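Local coordinates for Serine/threonine-protein kinase-like protein ACR4 (Arabidopsis thaliana, PDB 7A0J) that serves as a plasma-membrane receptor kinase that, paired with the peptide CLE40, controls formative cell divisions in root meristems, at residues 121-126 with 138-143. Residues are numbered along the deposited sequence; the frame is centred on the assembly and turned at random.
Sequences SLVDCW and KQLHSL
Val123 lays its CG2 methyl against the CD1 methyl of Leu140, 4.5 Å away, a loose apolar touch between strands that belong to neighbouring sheets. With CG1 anti to the backbone N (chi1 175°), Val123 turns CG2 to the Leu140 side. Leu104 and Trp163 also pack on the valine, and Ala152 and Phe161 on Leu140, burying the pair among side chains of both sheets. Nearer the corner where the chain passes from one sheet to the next, the contact is closer and more polar. There CB of Ser121 sits 3.3 Å from the carbonyl O of Lys138, and CA of Ser121 approaches O of Lys138 at 3.4 Å in a bent CA-H...O contact (126° at the hydrogen). This buried oxygen has no conventional hydrogen-bond partner in the model. The serine OG is engaged instead by the carbonyl O of Phe136.

In beta-propeller terms, strand 120-127 is the third of four in its antiparallel blade and strand 139-145 lies between strands 2-3 and 150-154 in the next blade, so the segments meet across a blade boundary in the seven-repeat ectodomain; no hydrogen bond links them directly. Cys125 ties its strand to the adjacent one of the same blade through a disulfide to Cys102.

At the exposed end of the contact, the amide of Gln139 reaches back toward Ser121, with NE2 of Gln139 4.3 Å from CB of Ser121, while OE1 is held by a hydrogen bond with the hydroxyl of Ser119. Further along, Leu143 packs on Leu104 and Ala152, and its backbone N donates to the carboxylate of Glu93.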
loop_
_atom_site.group_PDB
_atom_site.type_symbol
_atom_site.label_atom_id
_atom_site.label_comp_id
_atom_site.label_asym_id
_atom_site.label_seq_id
_atom_site.Cartn_x
_atom_site.Cartn_y
_atom_site.Cartn_z
ATOM N N SER A 121 12.966 -13.955 1.572
ATOM C CA SER A 121 12.666 -14.421 2.951
ATOM C C SER A 121 13.178 -13.404 3.982
ATOM O O SER A 121 13.046 -13.677 5.192
ATOM C CB SER A 121 13.253 -15.794 3.170
ATOM O OG SER A 121 14.445 -15.724 3.938
ATOM N N LEU A 122 13.720 -12.274 3.513
ATOM C CA LEU A 122 14.355 -11.215 4.343
ATOM C C LEU A 122 13.494 -9.945 4.284
ATOM O O LEU A 122 13.343 -9.382 3.176
ATOM C CB LEU A 122 15.766 -10.949 3.811
ATOM C CG LEU A 122 16.652 -12.178 3.617
ATOM C CD1 LEU A 122 17.931 -11.808 2.878
ATOM C CD2 LEU A 122 16.972 -12.837 4.951
ATOM N N VAL A 123 12.950 -9.521 5.428
ATOM C CA VAL A 123 12.066 -8.323 5.555
ATOM C C VAL A 123 12.611 -7.423 6.670
ATOM O O VAL A 123 12.642 -7.872 7.835
ATOM C CB VAL A 123 10.603 -8.726 5.817
ATOM C CG1 VAL A 123 9.723 -7.513 6.079
ATOM C CG2 VAL A 123 10.038 -9.561 4.677
ATOM N N ASP A 124 13.020 -6.202 6.310
ATOM C CA ASP A 124 13.472 -5.139 7.245
ATOM C C ASP A 124 12.325 -4.146 7.449
ATOM O O ASP A 124 11.763 -3.682 6.436
ATOM C CB ASP A 124 14.710 -4.416 6.710
ATOM C CG ASP A 124 15.888 -5.336 6.455
ATOM O OD1 ASP A 124 16.184 -6.157 7.341
ATOM O OD2 ASP A 124 16.492 -5.227 5.370
ATOM N N CYS A 125 11.995 -3.841 8.706
ATOM C CA CYS A 125 10.945 -2.860 9.084
ATOM C C CYS A 125 11.558 -1.775 9.977
ATOM O O CYS A 125 12.477 -2.097 10.755
ATOM C CB CYS A 125 9.765 -3.553 9.757
ATOM S SG CYS A 125 9.018 -4.840 8.721
ATOM N N TRP A 126 11.074 -0.536 9.835
ATOM C CA TRP A 126 11.492 0.660 10.616
ATOM C C TRP A 126 10.252 1.346 11.198
ATOM O O TRP A 126 9.241 1.432 10.477
ATOM C CB TRP A 126 12.273 1.640 9.731
ATOM C CG TRP A 126 13.473 1.058 9.053
ATOM C CD1 TRP A 126 14.758 1.067 9.510
ATOM C CD2 TRP A 126 13.507 0.400 7.773
ATOM N NE1 TRP A 126 15.586 0.455 8.609
ATOM C CE2 TRP A 126 14.849 0.034 7.534
ATOM C CE3 TRP A 126 12.541 0.080 6.812
ATOM C CZ2 TRP A 126 15.245 -0.631 6.376
ATOM C CZ3 TRP A 126 12.932 -0.577 5.667
ATOM C CH2 TRP A 126 14.267 -0.926 5.454
ATOM N N LYS A 138 10.055 -18.911 4.310
ATOM C CA LYS A 138 9.348 -18.968 3.001
ATOM C C LYS A 138 9.762 -17.776 2.132
ATOM O O LYS A 138 10.150 -16.732 2.695
ATOM C CB LYS A 138 7.828 -18.932 3.197
ATOM C CG LYS A 138 7.210 -20.176 3.821
ATOM C CD LYS A 138 5.693 -20.192 3.765
ATOM C CE LYS A 138 5.043 -18.991 4.423
ATOM N NZ LYS A 138 5.450 -18.847 5.842
ATOM N N GLN A 139 9.656 -17.932 0.809
ATOM C CA GLN A 139 9.769 -16.831 -0.182
ATOM C C GLN A 139 8.466 -16.023 -0.150
ATOM O O GLN A 139 7.390 -16.642 -0.266
ATOM C CB GLN A 139 10.052 -17.400 -1.574
ATOM C CG GLN A 139 11.413 -18.072 -1.694
ATOM C CD GLN A 139 12.556 -17.098 -1.542
ATOM O OE1 GLN A 139 12.550 -16.009 -2.111
ATOM N NE2 GLN A 139 13.554 -17.489 -0.767
ATOM N N LEU A 140 8.560 -14.699 0.022
ATOM C CA LEU A 140 7.398 -13.783 0.167
ATOM C C LEU A 140 7.432 -12.716 -0.934
ATOM O O LEU A 140 8.535 -12.371 -1.395
ATOM C CB LEU A 140 7.437 -13.123 1.548
ATOM C CG LEU A 140 7.390 -14.070 2.747
ATOM C CD1 LEU A 140 7.645 -13.306 4.039
ATOM C CD2 LEU A 140 6.060 -14.806 2.817
ATOM N N HIS A 141 6.254 -12.219 -1.321
ATOM C CA HIS A 141 6.062 -11.024 -2.186
ATOM C C HIS A 141 4.750 -10.334 -1.794
ATOM O O HIS A 141 4.087 -10.820 -0.853
ATOM C CB HIS A 141 6.109 -11.418 -3.670
ATOM C CG HIS A 141 4.993 -12.312 -4.096
ATOM N ND1 HIS A 141 3.846 -11.827 -4.690
ATOM C CD2 HIS A 141 4.844 -13.652 -4.022
ATOM C CE1 HIS A 141 3.037 -12.830 -4.964
ATOM N NE2 HIS A 141 3.626 -13.961 -4.563
ATOM N N SER A 142 4.400 -9.247 -2.486
ATOM C CA SER A 142 3.141 -8.477 -2.303
ATOM C C SER A 142 2.992 -8.041 -0.839
ATOM O O SER A 142 1.941 -8.330 -0.235
ATOM C CB SER A 142 1.954 -9.284 -2.772
ATOM O OG SER A 142 2.116 -9.680 -4.127
ATOM N N LEU A 143 4.014 -7.372 -0.292
ATOM C CA LEU A 143 3.974 -6.738 1.055
ATOM C C LEU A 143 2.766 -5.793 1.129
ATOM O O LEU A 143 2.499 -5.089 0.134
ATOM C CB LEU A 143 5.280 -5.976 1.314
ATOM C CG LEU A 143 6.319 -6.701 2.170
ATOM C CD1 LEU A 143 6.704 -8.039 1.561
ATOM C CD2 LEU A 143 7.553 -5.831 2.359
#